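NADH dehydrogenase, putative (Plasmodium falciparum, PDB 5JWC) probably catalyses the FAD-dependent oxidation of NADH and passes the electrons to ubiquinone, as a type II NADH dehydrogenase of the malaria parasite, targeted by the inhibitor RYL-552. Local coordinates at residues Phe143-Val148 with Tyr264-Val269; Phe274-Ser279 with Lys286-Gly291. All blocks are in the same frame, centred on the assembly; numbering follows the deposited sequence.

Contact 1 (Phe143-Val148 with Tyr264-Val269); sequences FNINGV and YYVIDV
Asn146 and Gly147 bring a loop up against the last two residues of strand 264-269, with CA of Gly147 4.6 Å from CA of Val269. The strand is the first of a three-stranded antiparallel sheet set beside a five-stranded parallel sheet, as in the NADH-binding domain of two-dinucleotide-binding flavoproteins. The loop turns here through a type II beta turn from Ile145 to Val148, and Gly147 sits at the N-cap of helix 148-151. One backbone bond joins loop and strand, Val269 N giving its hydrogen to Asn146 O at 2.9 Å. One residue on, CA of Gly147 lies 3.4 Å from Val269 O and points a hydrogen almost straight at it. A water extends the junction: it accepts from Asn146 N and donates to Ile267 O, each 2.8 Å from it.

Next to this polar seam Ile145 packs against the carbonyl oxygens of the strand. Its CG2 methyl, anti to the backbone N, rests 3.4 Å from Ile267 O, while CD1 extends to Val266 O; contact with the Val266 side chain itself is looser. Ile145 and Val266 both also touch Trp295 on strand 292-295. Val269 lays its CB and CG1 against the Gly147 carbonyl, and its CG2 meets CG1 of Val148 at 4.3 Å.

Beside the backbone bond, Asn146 and Asp268 run alongside each other and point the same way. Asn146 has CG anti to its own N (chi1 176°), which swings the amide out beside the carboxylate, with the two planes 22° apart. ND2 of Asn146 makes a nearly straight hydrogen bond of 2.8 Å to OD1 of Asp268; OD1 lies in the amide plane and is approached on its syn side, 20° out of the carboxylate plane.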
loop_
_atom_site.group_PDB
_atom_site.type_symbol
_atom_site.label_atom_id
_atom_site.label_comp_id
_atom_site.label_asym_id
_atom_site.label_seq_id
_atom_site.Cartn_x
_atom_site.Cartn_y
_atom_site.Cartn_z
ATOM N N PHE A 143 -24.233 3.749 16.579
ATOM C CA PHE A 143 -25.481 4.126 17.246
ATOM C C PHE A 143 -26.580 3.070 17.029
ATOM O O PHE A 143 -27.763 3.370 17.118
ATOM C CB PHE A 143 -25.951 5.503 16.759
ATOM C CG PHE A 143 -24.908 6.587 16.892
ATOM C CD1 PHE A 143 -24.110 6.671 18.025
ATOM C CD2 PHE A 143 -24.705 7.503 15.872
ATOM C CE1 PHE A 143 -23.144 7.665 18.145
ATOM C CE2 PHE A 143 -23.737 8.498 15.984
ATOM C CZ PHE A 143 -22.960 8.576 17.120
ATOM N N ASN A 144 -26.166 1.841 16.724
ATOM C CA ASN A 144 -27.066 0.726 16.441
ATOM C C ASN A 144 -28.036 1.027 15.305
ATOM O O ASN A 144 -29.066 0.380 15.192
ATOM C CB ASN A 144 -27.861 0.327 17.690
ATOM C CG ASN A 144 -26.974 -0.189 18.805
ATOM O OD1 ASN A 144 -26.948 0.371 19.905
ATOM N ND2 ASN A 144 -26.233 -1.256 18.524
ATOM N N ILE A 145 -27.704 2.013 14.478
ATOM C CA ILE A 145 -28.511 2.343 13.314
ATOM C C ILE A 145 -28.401 1.192 12.335
ATOM O O ILE A 145 -27.303 0.739 12.004
ATOM C CB ILE A 145 -28.068 3.666 12.666
ATOM C CG1 ILE A 145 -28.175 4.796 13.685
ATOM C CG2 ILE A 145 -28.909 3.981 11.431
ATOM C CD1 ILE A 145 -27.563 6.085 13.221
ATOM N N ASN A 146 -29.553 0.672 11.935
ATOM C CA ASN A 146 -29.608 -0.489 11.069
ATOM C C ASN A 146 -28.810 -0.262 9.794
ATOM O O ASN A 146 -29.016 0.736 9.098
ATOM C CB ASN A 146 -31.064 -0.821 10.740
ATOM C CG ASN A 146 -31.196 -1.963 9.761
ATOM O OD1 ASN A 146 -30.788 -3.096 10.048
ATOM N ND2 ASN A 146 -31.776 -1.678 8.591
ATOM N N GLY A 147 -27.877 -1.172 9.516
ATOM C CA GLY A 147 -27.167 -1.173 8.248
ATOM C C GLY A 147 -25.836 -0.434 8.143
ATOM O O GLY A 147 -25.116 -0.607 7.153
ATOM N N VAL A 148 -25.495 0.417 9.106
ATOM C CA VAL A 148 -24.224 1.128 8.963
ATOM C C VAL A 148 -23.014 0.199 9.142
ATOM O O VAL A 148 -22.037 0.330 8.411
ATOM C CB VAL A 148 -24.130 2.415 9.882
ATOM C CG1 VAL A 148 -25.367 2.671 10.686
ATOM C CG2 VAL A 148 -22.799 2.552 10.613
ATOM N N TYR A 264 -29.807 17.328 9.357
ATOM C CA TYR A 264 -30.288 16.007 8.980
ATOM C C TYR A 264 -29.449 14.933 9.651
ATOM O O TYR A 264 -28.247 15.094 9.825
ATOM C CB TYR A 264 -30.234 15.812 7.467
ATOM C CG TYR A 264 -31.365 16.440 6.685
ATOM C CD1 TYR A 264 -32.598 15.794 6.564
ATOM C CD2 TYR A 264 -31.183 17.642 6.014
ATOM C CE1 TYR A 264 -33.628 16.355 5.823
ATOM C CE2 TYR A 264 -32.205 18.212 5.272
ATOM C CZ TYR A 264 -33.422 17.561 5.183
ATOM O OH TYR A 264 -34.434 18.125 4.448
ATOM N N TYR A 265 -30.066 13.824 10.025
ATOM C CA TYR A 265 -29.261 12.713 10.496
ATOM C C TYR A 265 -29.780 11.396 9.929
ATOM O O TYR A 265 -30.939 11.281 9.505
ATOM C CB TYR A 265 -29.200 12.689 12.030
ATOM C CG TYR A 265 -30.539 12.671 12.712
ATOM C CD1 TYR A 265 -31.092 11.475 13.150
ATOM C CD2 TYR A 265 -31.246 13.853 12.933
ATOM C CE1 TYR A 265 -32.322 11.444 13.785
ATOM C CE2 TYR A 265 -32.482 13.838 13.563
ATOM C CZ TYR A 265 -33.012 12.627 13.991
ATOM O OH TYR A 265 -34.236 12.586 14.621
ATOM N N VAL A 266 -28.891 10.415 9.881
ATOM C CA VAL A 266 -29.195 9.140 9.254
ATOM C C VAL A 266 -29.968 8.245 10.217
ATOM O O VAL A 266 -29.641 8.181 11.395
ATOM C CB VAL A 266 -27.905 8.438 8.801
ATOM C CG1 VAL A 266 -28.214 7.049 8.284
ATOM C CG2 VAL A 266 -27.198 9.284 7.745
ATOM N N ILE A 267 -31.002 7.572 9.720
ATOM C CA ILE A 267 -31.818 6.713 10.567
ATOM C C ILE A 267 -31.855 5.274 10.090
ATOM O O ILE A 267 -32.272 4.385 10.823
ATOM C CB ILE A 267 -33.255 7.240 10.659
ATOM C CG1 ILE A 267 -33.828 7.436 9.257
ATOM C CG2 ILE A 267 -33.277 8.542 11.428
ATOM C CD1 ILE A 267 -35.274 7.896 9.238
ATOM N N ASP A 268 -31.400 5.044 8.866
ATOM C CA ASP A 268 -31.369 3.694 8.327
ATOM C C ASP A 268 -30.451 3.608 7.116
ATOM O O ASP A 268 -30.368 4.540 6.321
ATOM C CB ASP A 268 -32.775 3.233 7.933
ATOM C CG ASP A 268 -32.825 1.760 7.606
ATOM O OD1 ASP A 268 -32.736 0.956 8.553
ATOM O OD2 ASP A 268 -32.929 1.403 6.408
ATOM N N VAL A 269 -29.770 2.483 6.974
ATOM C CA VAL A 269 -28.901 2.282 5.820
ATOM C C VAL A 269 -29.218 0.955 5.141
ATOM O O VAL A 269 -29.215 -0.087 5.782
ATOM C CB VAL A 269 -27.406 2.320 6.211
ATOM C CG1 VAL A 269 -26.522 2.087 4.979
ATOM C CG2 VAL A 269 -27.062 3.662 6.883
HETATM O O HOH W 1 -31.994 1.983 12.142
#

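Contact 2 (Phe274-Ser279 with Lys286-Gly291); sequences FHIQSS and KKLSYG
Phe274 lies against Leu288, whose CB stands over one face of the ring, offset toward the rim, in a CH-pi contact 4.2 Å from the ring centroid. CD2 of Leu288 continues to CZ of Phe274 at 3.7 Å and, more loosely, to CD1 of Ile276. CD1 of Tyr290 meets CD1 of Phe274 at the ring's edge, 3.6 Å away; the two rings are inclined obliquely, planes 60° apart. Chi1 of 62° places the Phe274 ring between its backbone N and carbonyl carbon, where its edge can also take CG2 of Ile276. Leu261 of the neighbouring parallel sheet touches Ile276 and Leu288, and Asp270 O holds the hydroxyl of Tyr290.

Phe274, Ile276 and Leu288 share one face of a beta hairpin formed by strands 273-278 and 285-289, and Tyr290 follows just beyond it. Phe274 with Leu288 and Ile276 with Lys286 are its hydrogen-bonded pairs: N of Phe274 to O of Leu288 is 2.9 Å and N of Ile276 to O of Lys286 2.8 Å, each matched by a return bond. His275 and Lys287 form the non-hydrogen-bonded pair between them, where CA of His275 comes within 3.3 Å of Lys286 O.

On the other face the Lys287 chain passes over the His275 ring, CB and CG each 3.5 Å from NE2. Back on the Phe274 face, Lys286 lays its CB against CG1 of Ile276, then bends away, and its NZ forms a salt bridge with Glu284.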
loop_
_atom_site.group_PDB
_atom_site.type_symbol
_atom_site.label_atom_id
_atom_site.label_comp_id
_atom_site.label_asym_id
_atom_site.label_seq_id
_atom_site.Cartn_x
_atom_site.Cartn_y
_atom_site.Cartn_z
ATOM N N PHE A 274 -29.946 5.205 1.612
ATOM C CA PHE A 274 -30.111 5.405 3.049
ATOM C C PHE A 274 -31.206 6.439 3.306
ATOM O O PHE A 274 -31.614 7.171 2.393
ATOM C CB PHE A 274 -28.777 5.810 3.721
ATOM C CG PHE A 274 -28.201 7.102 3.220
ATOM C CD1 PHE A 274 -27.408 7.132 2.081
ATOM C CD2 PHE A 274 -28.419 8.279 3.899
ATOM C CE1 PHE A 274 -26.868 8.322 1.615
ATOM C CE2 PHE A 274 -27.883 9.470 3.443
ATOM C CZ PHE A 274 -27.106 9.490 2.294
ATOM N N HIS A 275 -31.701 6.480 4.537
ATOM C CA HIS A 275 -32.756 7.417 4.873
ATOM C C HIS A 275 -32.256 8.469 5.837
ATOM O O HIS A 275 -31.573 8.175 6.810
ATOM C CB HIS A 275 -33.965 6.696 5.481
ATOM C CG HIS A 275 -34.848 6.052 4.464
ATOM N ND1 HIS A 275 -34.634 4.771 3.995
ATOM C CD2 HIS A 275 -35.931 6.521 3.798
ATOM C CE1 HIS A 275 -35.557 4.476 3.095
ATOM N NE2 HIS A 275 -36.355 5.518 2.957
ATOM N N ILE A 276 -32.604 9.712 5.574
ATOM C CA ILE A 276 -32.329 10.747 6.555
ATOM C C ILE A 276 -33.592 11.427 7.092
ATOM O O ILE A 276 -34.631 11.422 6.451
ATOM C CB ILE A 276 -31.380 11.836 6.002
ATOM C CG1 ILE A 276 -31.943 12.493 4.726
ATOM C CG2 ILE A 276 -29.977 11.237 5.793
ATOM C CD1 ILE A 276 -31.053 13.615 4.154
ATOM N N GLN A 277 -33.435 12.057 8.238
ATOM C CA GLN A 277 -34.478 12.640 9.035
ATOM C C GLN A 277 -34.129 14.099 9.406
ATOM O O GLN A 277 -32.996 14.417 9.829
ATOM C CB GLN A 277 -34.664 11.681 10.177
ATOM C CG GLN A 277 -35.541 12.141 11.303
ATOM C CD GLN A 277 -36.640 11.090 11.687
ATOM O OE1 GLN A 277 -36.429 9.863 11.736
ATOM N NE2 GLN A 277 -37.827 11.648 12.074
ATOM N N SER A 278 -35.037 15.013 9.074
ATOM C CA SER A 278 -34.843 16.423 9.418
ATOM C C SER A 278 -34.766 16.576 10.936
ATOM O O SER A 278 -35.492 15.922 11.697
ATOM C CB SER A 278 -35.967 17.312 8.880
ATOM O OG SER A 278 -35.788 18.649 9.333
ATOM N N SER A 279 -33.878 17.458 11.374
ATOM C CA SER A 279 -33.726 17.771 12.789
ATOM C C SER A 279 -34.725 18.846 13.193
ATOM O O SER A 279 -34.999 19.057 14.369
ATOM C CB SER A 279 -32.308 18.270 13.081
ATOM O OG SER A 279 -31.339 17.306 12.731
ATOM N N LYS A 286 -36.068 11.713 4.018
ATOM C CA LYS A 286 -35.693 11.614 2.612
ATOM C C LYS A 286 -34.932 10.319 2.390
ATOM O O LYS A 286 -34.195 9.862 3.264
ATOM C CB LYS A 286 -34.838 12.810 2.159
ATOM C CG LYS A 286 -35.284 14.176 2.697
ATOM C CD LYS A 286 -36.134 14.988 1.698
ATOM C CE LYS A 286 -37.022 16.009 2.412
ATOM N NZ LYS A 286 -38.476 15.778 2.182
ATOM N N LYS A 287 -35.145 9.721 1.227
ATOM C CA LYS A 287 -34.436 8.519 0.816
ATOM C C LYS A 287 -33.435 8.971 -0.229
ATOM O O LYS A 287 -33.791 9.741 -1.122
ATOM C CB LYS A 287 -35.403 7.469 0.255
ATOM C CG LYS A 287 -34.785 6.117 -0.109
ATOM C CD LYS A 287 -35.870 5.165 -0.609
ATOM C CE LYS A 287 -35.305 3.974 -1.379
ATOM N NZ LYS A 287 -34.527 4.359 -2.593
ATOM N N LEU A 288 -32.183 8.544 -0.091
ATOM C CA LEU A 288 -31.106 8.972 -0.986
ATOM C C LEU A 288 -30.340 7.765 -1.516
ATOM O O LEU A 288 -29.952 6.895 -0.731
ATOM C CB LEU A 288 -30.124 9.886 -0.250
ATOM C CG LEU A 288 -30.266 11.397 -0.307
ATOM C CD1 LEU A 288 -31.659 11.797 0.067
ATOM C CD2 LEU A 288 -29.273 12.019 0.665
ATOM N N SER A 289 -30.092 7.726 -2.823
ATOM C CA SER A 289 -29.223 6.693 -3.381
ATOM C C SER A 289 -27.761 7.049 -3.134
ATOM O O SER A 289 -27.413 8.229 -2.978
ATOM C CB SER A 289 -29.475 6.506 -4.876
ATOM O OG SER A 289 -30.769 5.993 -5.095
ATOM N N TYR A 290 -26.912 6.030 -3.061
ATOM C CA TYR A 290 -25.486 6.268 -2.832
ATOM C C TYR A 290 -24.623 5.147 -3.400
ATOM O O TYR A 290 -25.075 4.011 -3.493
ATOM C CB TYR A 290 -25.205 6.411 -1.339
ATOM C CG TYR A 290 -25.172 5.104 -0.583
ATOM C CD1 TYR A 290 -26.335 4.527 -0.084
ATOM C CD2 TYR A 290 -23.973 4.439 -0.368
ATOM C CE1 TYR A 290 -26.296 3.328 0.608
ATOM C CE2 TYR A 290 -23.926 3.245 0.317
ATOM C CZ TYR A 290 -25.088 2.694 0.810
ATOM O OH TYR A 290 -25.040 1.507 1.506
ATOM N N GLY A 291 -23.371 5.461 -3.727
ATOM C CA GLY A 291 -22.401 4.449 -4.103
ATOM C C GLY A 291 -21.359 4.182 -3.028
ATOM O O GLY A 291 -20.860 3.068 -2.888
#

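In the fold
The two contacts lie 9 Å apart, centre to centre, on the same side of the chain's centre, and share one three-stranded antiparallel sheet in the order 264-269, 273-278, 285-289. Contact 1 closes before contact 2 opens. Strand 264-269 takes the loop 143-148 at one edge of the sheet and pairs with strand 273-278 along the other, through Tyr265 O with Gln277 N and Asp268 O with His275 N; contact 2 then adds the third strand. This sheet leads from strand 259-262 of the parallel sheet back to strand 292-295, so contact 1 ties the probable NADH-binding domain to the loop following strand 138-140, while contact 2 stays within the sheet.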